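Local atomic coordinates of VP2 (Human bocavirus 3, PDB entry 5US7), a protein that forms the shell of the virus, sixty copies probably self-assembling into a T=1 icosahedral capsid. Residues His198-Met203 and Val320-Ala325; Asp380-Arg385 and Tyr391-Asp396; Val397-Asn402 and Lys425-Asp430. One frame throughout, in Å; residues are numbered along the deposited sequence.

Interaction 1. Residues His198-Met203 and Val320-Ala325; sequences HELAEM and VDPEGA
Leu-200 and Pro-322 meet tip to tip: the CD2 methyl of the leucine rests against CD of the proline ring at 3.6 Å, and CG of Leu-200 stands 4.1 Å from the same CD. The two ends come together differently. The CB bond of Pro-322 points at the 198-203 loop, whereas that of Leu-200 runs along the gap, and it is the outer part of the leucine that turns inward. With CG of Leu-200 set opposite its own carbonyl carbon (chi1 -83°) and chi2 at 68°, the isobutyl fork is carried across to the 320-325 backbone. Both prongs of the fork face Val-320 O, CD2 at 3.5 Å and CD1 of Leu-200 at 3.9 Å, so aliphatic carbon lies beside a peptide oxygen. Beyond it, CG2 of Val-320 reaches CD2 of Leu-200 at 4.1 Å; this methyl occupies the place between the valine's N and carbonyl carbon. One leucine branch is thus shared by CD of the proline, a carbonyl oxygen and a valine methyl, all three residues being buried. Nearby, Ala-325 turns its methyl toward Leu-200, and the CA atoms of Leu-200 and Ala-325, at 6.1 Å, mark the closest approach of the two backbones. The contact is van der Waals packing, mostly apolar, joining the large loop between jelly-roll strands 156-160 and 228-230 to the much longer one between strands 236-248 and 445-449. Asp-321 O accepts a hydrogen bond from Arg-346 NE of a neighbouring subunit. On one flank, Ala-201 and Met-203 lie on helix 210-215 through Ala-214; on the other, Val-320, in the short strand 319-320, pairs in an antiparallel ladder with a strand of that neighbouring subunit.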
# COMPACT_ATOMS: atom_id res chain seq x y z
N HIS A 198 -3.69 106.66 50.99
CA HIS A 198 -3.50 108.02 50.50
C HIS A 198 -2.56 108.80 51.41
O HIS A 198 -1.64 109.47 50.94
CB HIS A 198 -4.84 108.72 50.36
CG HIS A 198 -4.73 110.08 49.74
ND1 HIS A 198 -4.44 111.21 50.47
CD2 HIS A 198 -4.86 110.48 48.45
CE1 HIS A 198 -4.40 112.25 49.66
NE2 HIS A 198 -4.65 111.83 48.43
N GLU A 199 -2.77 108.72 52.72
CA GLU A 199 -1.70 108.99 53.66
C GLU A 199 -0.59 107.99 53.39
O GLU A 199 -0.83 106.95 52.77
CB GLU A 199 -2.21 108.85 55.09
CG GLU A 199 -3.19 109.91 55.49
CD GLU A 199 -2.54 111.26 55.55
OE1 GLU A 199 -1.41 111.30 56.08
OE2 GLU A 199 -3.12 112.26 55.08
N LEU A 200 0.63 108.30 53.81
CA LEU A 200 1.73 107.42 53.43
C LEU A 200 1.84 107.39 51.92
O LEU A 200 1.31 106.47 51.30
CB LEU A 200 1.55 105.99 53.96
CG LEU A 200 1.92 105.55 55.37
CD1 LEU A 200 1.01 106.17 56.39
CD2 LEU A 200 1.83 104.04 55.44
N ALA A 201 2.55 108.36 51.33
CA ALA A 201 2.42 108.84 49.95
C ALA A 201 1.27 109.81 49.76
O ALA A 201 0.52 109.70 48.78
CB ALA A 201 2.25 107.69 48.97
N GLU A 202 1.12 110.75 50.68
CA GLU A 202 0.26 111.90 50.46
C GLU A 202 0.61 112.57 49.11
O GLU A 202 -0.28 112.71 48.28
CB GLU A 202 0.35 112.91 51.61
CG GLU A 202 -0.16 112.45 52.95
CD GLU A 202 0.22 113.43 54.03
OE1 GLU A 202 1.13 114.24 53.79
OE2 GLU A 202 -0.41 113.43 55.10
N MET A 203 1.86 112.99 48.86
CA MET A 203 2.95 113.16 49.82
C MET A 203 3.10 114.65 50.04
O MET A 203 2.86 115.44 49.13
CB MET A 203 4.26 112.55 49.32
CG MET A 203 4.90 113.33 48.20
SD MET A 203 6.21 112.42 47.39
CE MET A 203 5.26 111.50 46.20
N VAL A 320 -0.83 100.74 59.52
CA VAL A 320 0.61 100.67 59.30
C VAL A 320 1.16 102.09 59.26
O VAL A 320 0.64 102.94 58.53
CB VAL A 320 0.96 99.92 58.00
CG1 VAL A 320 0.60 98.46 58.13
CG2 VAL A 320 0.21 100.50 56.82
N ASP A 321 2.20 102.36 60.05
CA ASP A 321 2.77 103.70 60.14
C ASP A 321 4.29 103.67 60.24
O ASP A 321 4.85 103.71 61.33
CB ASP A 321 2.17 104.46 61.32
CG ASP A 321 2.28 103.70 62.62
OD1 ASP A 321 2.67 102.52 62.58
OD2 ASP A 321 1.98 104.28 63.69
N PRO A 322 4.98 103.61 59.10
CA PRO A 322 6.45 103.68 59.14
C PRO A 322 6.93 104.98 59.74
O PRO A 322 6.20 105.98 59.81
CB PRO A 322 6.84 103.58 57.66
CG PRO A 322 5.68 102.92 57.00
CD PRO A 322 4.48 103.46 57.73
N GLU A 323 8.17 104.98 60.20
CA GLU A 323 8.75 106.19 60.76
C GLU A 323 9.20 107.12 59.64
O GLU A 323 9.48 106.69 58.52
CB GLU A 323 9.93 105.87 61.68
CG GLU A 323 11.19 105.40 60.99
CD GLU A 323 11.16 103.92 60.66
OE1 GLU A 323 10.12 103.28 60.89
OE2 GLU A 323 12.19 103.41 60.18
N GLY A 324 9.26 108.41 59.96
CA GLY A 324 9.58 109.40 58.96
C GLY A 324 8.54 109.51 57.87
O GLY A 324 8.87 109.90 56.75
N ALA A 325 7.30 109.17 58.18
CA ALA A 325 6.23 109.13 57.19
C ALA A 325 5.39 110.40 57.14
O ALA A 325 4.41 110.43 56.40
CB ALA A 325 5.32 107.93 57.45

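Interaction 2. Residues Asp380-Arg385 and Tyr391-Asp396; sequences DQTLYR and YNLCSD
Arg-385 and Asn-392 form a single antiparallel bridge, a hydrogen-bonded pair that closes a short reversal of the chain within the long GH loop of the parvovirus jelly roll. Its bond is nearly straight: Asn-392 N donates to Arg-385 O at 3.1 Å, with 172° at the hydrogen. Tyr-384, Leu-393 and Arg-385 have the most surface buried. The CD1 methyl of Leu-393 sits over one face of the Tyr-384 ring, 4.0 Å from its centroid and 16° off the normal, a CH-pi contact. CG of Leu-393 lies opposite the backbone N (chi1 175°), which brings this branch over the ring while CA of Leu-393 lies over the ring near CD1 of Tyr-384. Tyr-384 also makes a cation-pi contact with Arg-331 of a neighbouring subunit. One residue earlier, CB of Leu-383 packs on CB of Cys-394 at 3.7 Å. The CB bond of Arg-385 points away from 391-396, yet the chain, extended from CG to NE, brings its guanidinium end nearer again: NH1 of Arg-385 comes to 3.8 Å from CA of Cys-394, which lies at the edge of the guanidinium, near its plane.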
# COMPACT_ATOMS: atom_id res chain seq x y z
N ASP A 380 -21.95 83.90 73.05
CA ASP A 380 -22.47 84.58 74.24
C ASP A 380 -21.63 84.33 75.49
O ASP A 380 -22.18 84.17 76.59
CB ASP A 380 -23.92 84.16 74.47
CG ASP A 380 -24.62 85.04 75.48
OD1 ASP A 380 -24.88 86.21 75.16
OD2 ASP A 380 -24.87 84.56 76.60
N GLN A 381 -20.31 84.29 75.37
CA GLN A 381 -19.47 83.81 76.45
C GLN A 381 -19.02 84.96 77.36
O GLN A 381 -19.37 86.12 77.14
CB GLN A 381 -18.27 83.06 75.88
CG GLN A 381 -18.64 81.75 75.24
CD GLN A 381 -17.50 81.12 74.51
OE1 GLN A 381 -16.58 81.80 74.06
NE2 GLN A 381 -17.53 79.80 74.37
N THR A 382 -18.28 84.63 78.42
CA THR A 382 -17.77 85.65 79.33
C THR A 382 -16.62 85.05 80.13
O THR A 382 -16.43 83.83 80.15
CB THR A 382 -18.87 86.18 80.24
OG1 THR A 382 -18.41 87.36 80.89
CG2 THR A 382 -19.22 85.15 81.30
N LEU A 383 -15.83 85.91 80.78
CA LEU A 383 -14.63 85.45 81.47
C LEU A 383 -14.63 85.77 82.96
O LEU A 383 -14.49 84.84 83.76
CB LEU A 383 -13.37 86.00 80.81
CG LEU A 383 -12.10 85.26 81.26
CD1 LEU A 383 -12.39 83.80 81.53
CD2 LEU A 383 -11.02 85.36 80.22
N TYR A 384 -14.68 87.03 83.38
CA TYR A 384 -14.78 87.34 84.81
C TYR A 384 -13.66 86.78 85.68
O TYR A 384 -13.87 85.77 86.36
CB TYR A 384 -16.11 86.87 85.38
CG TYR A 384 -17.27 87.72 84.99
CD1 TYR A 384 -17.55 88.89 85.68
CD2 TYR A 384 -18.09 87.37 83.94
CE1 TYR A 384 -18.61 89.68 85.32
CE2 TYR A 384 -19.15 88.16 83.58
CZ TYR A 384 -19.41 89.31 84.27
OH TYR A 384 -20.47 90.10 83.91
N ARG A 385 -12.48 87.38 85.66
CA ARG A 385 -11.43 86.93 86.56
C ARG A 385 -11.80 87.20 88.01
O ARG A 385 -12.63 88.06 88.32
CB ARG A 385 -10.10 87.60 86.23
CG ARG A 385 -10.05 89.08 86.46
CD ARG A 385 -8.69 89.61 86.03
NE ARG A 385 -8.57 91.04 86.26
CZ ARG A 385 -9.00 91.97 85.41
NH1 ARG A 385 -9.58 91.61 84.28
NH2 ARG A 385 -8.84 93.25 85.70
N TYR A 391 -16.21 89.48 91.64
CA TYR A 391 -15.54 89.19 90.38
C TYR A 391 -15.50 90.45 89.54
O TYR A 391 -16.23 91.42 89.80
CB TYR A 391 -16.24 88.07 89.60
CG TYR A 391 -16.12 86.71 90.22
CD1 TYR A 391 -15.05 85.89 89.92
CD2 TYR A 391 -17.09 86.23 91.09
CE1 TYR A 391 -14.93 84.65 90.48
CE2 TYR A 391 -16.98 84.98 91.65
CZ TYR A 391 -15.89 84.20 91.35
OH TYR A 391 -15.77 82.95 91.90
N ASN A 392 -14.65 90.43 88.53
CA ASN A 392 -14.54 91.54 87.60
C ASN A 392 -14.44 90.97 86.20
O ASN A 392 -13.69 90.02 85.96
CB ASN A 392 -13.33 92.42 87.92
CG ASN A 392 -13.41 93.03 89.30
OD1 ASN A 392 -12.45 92.98 90.06
ND2 ASN A 392 -14.57 93.59 89.63
N LEU A 393 -15.19 91.55 85.28
CA LEU A 393 -15.20 91.08 83.91
C LEU A 393 -13.84 91.28 83.26
O LEU A 393 -13.20 92.33 83.42
CB LEU A 393 -16.27 91.79 83.10
CG LEU A 393 -16.31 91.47 81.61
CD1 LEU A 393 -16.59 90.00 81.40
CD2 LEU A 393 -17.34 92.31 80.91
N CYS A 394 -13.39 90.27 82.52
CA CYS A 394 -12.16 90.37 81.74
C CYS A 394 -12.53 90.84 80.34
O CYS A 394 -13.17 90.10 79.58
CB CYS A 394 -11.43 89.03 81.71
SG CYS A 394 -9.87 89.05 80.81
N SER A 395 -12.13 92.06 80.00
CA SER A 395 -12.60 92.70 78.78
C SER A 395 -11.92 92.13 77.54
O SER A 395 -12.58 91.81 76.55
CB SER A 395 -12.39 94.21 78.87
OG SER A 395 -13.15 94.77 79.92
N ASP A 396 -10.60 92.00 77.58
CA ASP A 396 -9.83 91.52 76.44
C ASP A 396 -9.45 90.07 76.68
O ASP A 396 -8.70 89.77 77.61
CB ASP A 396 -8.58 92.37 76.23
CG ASP A 396 -8.91 93.76 75.74
OD1 ASP A 396 -10.04 93.96 75.25
OD2 ASP A 396 -8.05 94.65 75.84

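Interaction 3. Residues Val397-Asn402 and Lys425-Asp430; sequences VWMFPN and KHTTID
Met-399 bridges the gap to Thr-427 and Thr-428 with its terminal methyl alone: CE of Met-399 touches CG2 of Thr-428 at 3.4 Å and CB of Thr-427 at 3.5 Å. The backbones are well apart, 9.4 Å between the CA atoms of Met-399 and Thr-427, and the methionine spans this distance as an almost fully extended rod, with CE anti to CG (chi3 178°). It lies aslant to both threonines, whose CB bonds point back at it. In Thr-428 the methyl rather than the hydroxyl faces the methionine, OG1 being turned opposite the backbone N at chi1 -167°. Thr-427 offers mainly CB, and its OG1, 3.8 Å from CE of Met-399, is engaged elsewhere, hydrogen-bonded to Phe-400 O and Gln-403 N of a neighbouring subunit. That gripping of the hydroxyl fixes the rotation of Thr-427 beside the methyl. One step further out, ND1 of His-426 donates to Thr-427 O at 2.7 Å; the bond is straight (174°), the oxygen lies in the imidazole plane, and the donor is tilted from the carbonyl plane. The bond lies just where strand 425-426 gives way to loop. Lys-425 NZ adds a salt bridge to Glu-245 OE2 of the neighbouring subunit, and strand 425-426 itself pairs with a strand of that copy. Met-399 packs on Met-399 of two other subunits, and Trp-398 meets its own counterpart ring in one of them. Such a meeting of equivalent residues from three chains is consistent with the capsid's threefold axis, around which the GH loops of parvovirus coat proteins characteristically interlock.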
# COMPACT_ATOMS: atom_id res chain seq x y z
N VAL A 397 -9.97 89.18 75.85
CA VAL A 397 -9.65 87.76 75.90
C VAL A 397 -8.90 87.43 74.62
O VAL A 397 -9.50 87.38 73.54
CB VAL A 397 -10.90 86.90 76.04
CG1 VAL A 397 -10.55 85.44 76.02
CG2 VAL A 397 -11.64 87.25 77.31
N TRP A 398 -7.61 87.19 74.73
CA TRP A 398 -6.79 86.86 73.57
C TRP A 398 -6.89 85.37 73.34
O TRP A 398 -7.69 84.68 73.97
CB TRP A 398 -5.37 87.33 73.81
CG TRP A 398 -5.29 88.79 73.96
CD1 TRP A 398 -5.38 89.49 75.11
CD2 TRP A 398 -5.09 89.74 72.92
NE1 TRP A 398 -5.26 90.83 74.86
CE2 TRP A 398 -5.08 91.01 73.52
CE3 TRP A 398 -4.92 89.65 71.54
CZ2 TRP A 398 -4.90 92.17 72.79
CZ3 TRP A 398 -4.75 90.79 70.82
CH2 TRP A 398 -4.74 92.04 71.44
N MET A 399 -6.10 84.83 72.43
CA MET A 399 -6.03 83.39 72.32
C MET A 399 -5.39 82.79 73.55
O MET A 399 -4.45 83.35 74.12
CB MET A 399 -5.25 82.94 71.09
CG MET A 399 -6.00 83.03 69.82
SD MET A 399 -4.96 82.40 68.51
CE MET A 399 -6.08 82.57 67.15
N PHE A 400 -5.90 81.64 73.95
CA PHE A 400 -5.39 80.90 75.08
C PHE A 400 -5.64 79.44 74.74
O PHE A 400 -6.54 79.16 73.95
CB PHE A 400 -6.12 81.32 76.37
CG PHE A 400 -5.51 80.79 77.61
CD1 PHE A 400 -4.39 81.40 78.15
CD2 PHE A 400 -6.07 79.73 78.28
CE1 PHE A 400 -3.84 80.93 79.30
CE2 PHE A 400 -5.52 79.27 79.44
CZ PHE A 400 -4.40 79.87 79.95
N PRO A 401 -4.84 78.52 75.25
CA PRO A 401 -5.10 77.11 74.96
C PRO A 401 -6.48 76.71 75.43
O PRO A 401 -7.04 77.31 76.35
CB PRO A 401 -4.01 76.38 75.75
CG PRO A 401 -2.94 77.34 75.83
CD PRO A 401 -3.57 78.68 75.98
N ASN A 402 -7.04 75.70 74.78
CA ASN A 402 -8.29 75.10 75.18
C ASN A 402 -9.46 76.06 75.06
O ASN A 402 -10.46 75.90 75.77
CB ASN A 402 -8.21 74.58 76.61
CG ASN A 402 -7.20 73.51 76.77
OD1 ASN A 402 -6.90 72.79 75.83
ND2 ASN A 402 -6.60 73.44 77.94
N LYS A 425 2.24 84.12 57.51
CA LYS A 425 1.74 83.53 58.74
C LYS A 425 0.34 84.05 59.05
O LYS A 425 -0.01 85.17 58.70
CB LYS A 425 2.67 83.82 59.90
CG LYS A 425 4.05 83.25 59.74
CD LYS A 425 3.99 81.74 59.68
CE LYS A 425 5.36 81.14 59.57
NZ LYS A 425 5.32 79.66 59.53
N HIS A 426 -0.44 83.21 59.71
CA HIS A 426 -1.75 83.60 60.18
C HIS A 426 -2.13 82.73 61.36
O HIS A 426 -1.62 81.62 61.52
CB HIS A 426 -2.80 83.50 59.08
CG HIS A 426 -2.96 82.12 58.53
ND1 HIS A 426 -3.65 81.13 59.19
CD2 HIS A 426 -2.49 81.56 57.39
CE1 HIS A 426 -3.62 80.02 58.48
NE2 HIS A 426 -2.92 80.25 57.38
N THR A 427 -3.04 83.23 62.18
CA THR A 427 -3.61 82.46 63.27
C THR A 427 -4.80 81.67 62.73
O THR A 427 -5.00 81.57 61.52
CB THR A 427 -3.99 83.38 64.42
OG1 THR A 427 -4.94 84.33 63.95
CG2 THR A 427 -2.78 84.11 64.92
N THR A 428 -5.58 81.08 63.62
CA THR A 428 -6.77 80.37 63.17
C THR A 428 -7.71 81.34 62.48
O THR A 428 -7.79 82.52 62.84
CB THR A 428 -7.48 79.68 64.34
OG1 THR A 428 -8.44 78.76 63.84
CG2 THR A 428 -8.20 80.68 65.20
N ILE A 429 -8.39 80.87 61.45
CA ILE A 429 -9.17 81.75 60.59
C ILE A 429 -10.64 81.44 60.77
O ILE A 429 -11.14 80.41 60.30
CB ILE A 429 -8.77 81.60 59.12
CG1 ILE A 429 -7.29 81.93 58.93
CG2 ILE A 429 -9.62 82.50 58.26
CD1 ILE A 429 -6.94 83.34 59.33
N ASP A 430 -11.34 82.34 61.45
CA ASP A 430 -12.73 82.55 61.18
C ASP A 430 -12.95 84.05 61.26
O ASP A 430 -12.50 84.68 62.23
CB ASP A 430 -13.66 81.81 62.15
CG ASP A 430 -13.42 82.19 63.59
OD1 ASP A 430 -12.38 82.79 63.91
OD2 ASP A 430 -14.31 81.92 64.42

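In the fold
Interactions 2 and 3 adjoin: their centres are 18 Å apart, Val-397 follows Asp-396 directly in the chain, and Leu-383 CD2 packs on Val-397 CG2 at 3.5 Å. Interaction 1 stands off within the subunit, its nearest atoms about 13 Å from interaction 3 and about 18 Å from interaction 2. In the assembled capsid, however, interaction 1 of one copy abuts interaction 2 of another, Pro-322 packing on Asp-380 and Asp-321 on Tyr-384. All three lie in the loops between jelly-roll strands, and all touch other subunits; the phospholipase A2-like region belongs to the N-terminal extension of VP1 and not to these loops.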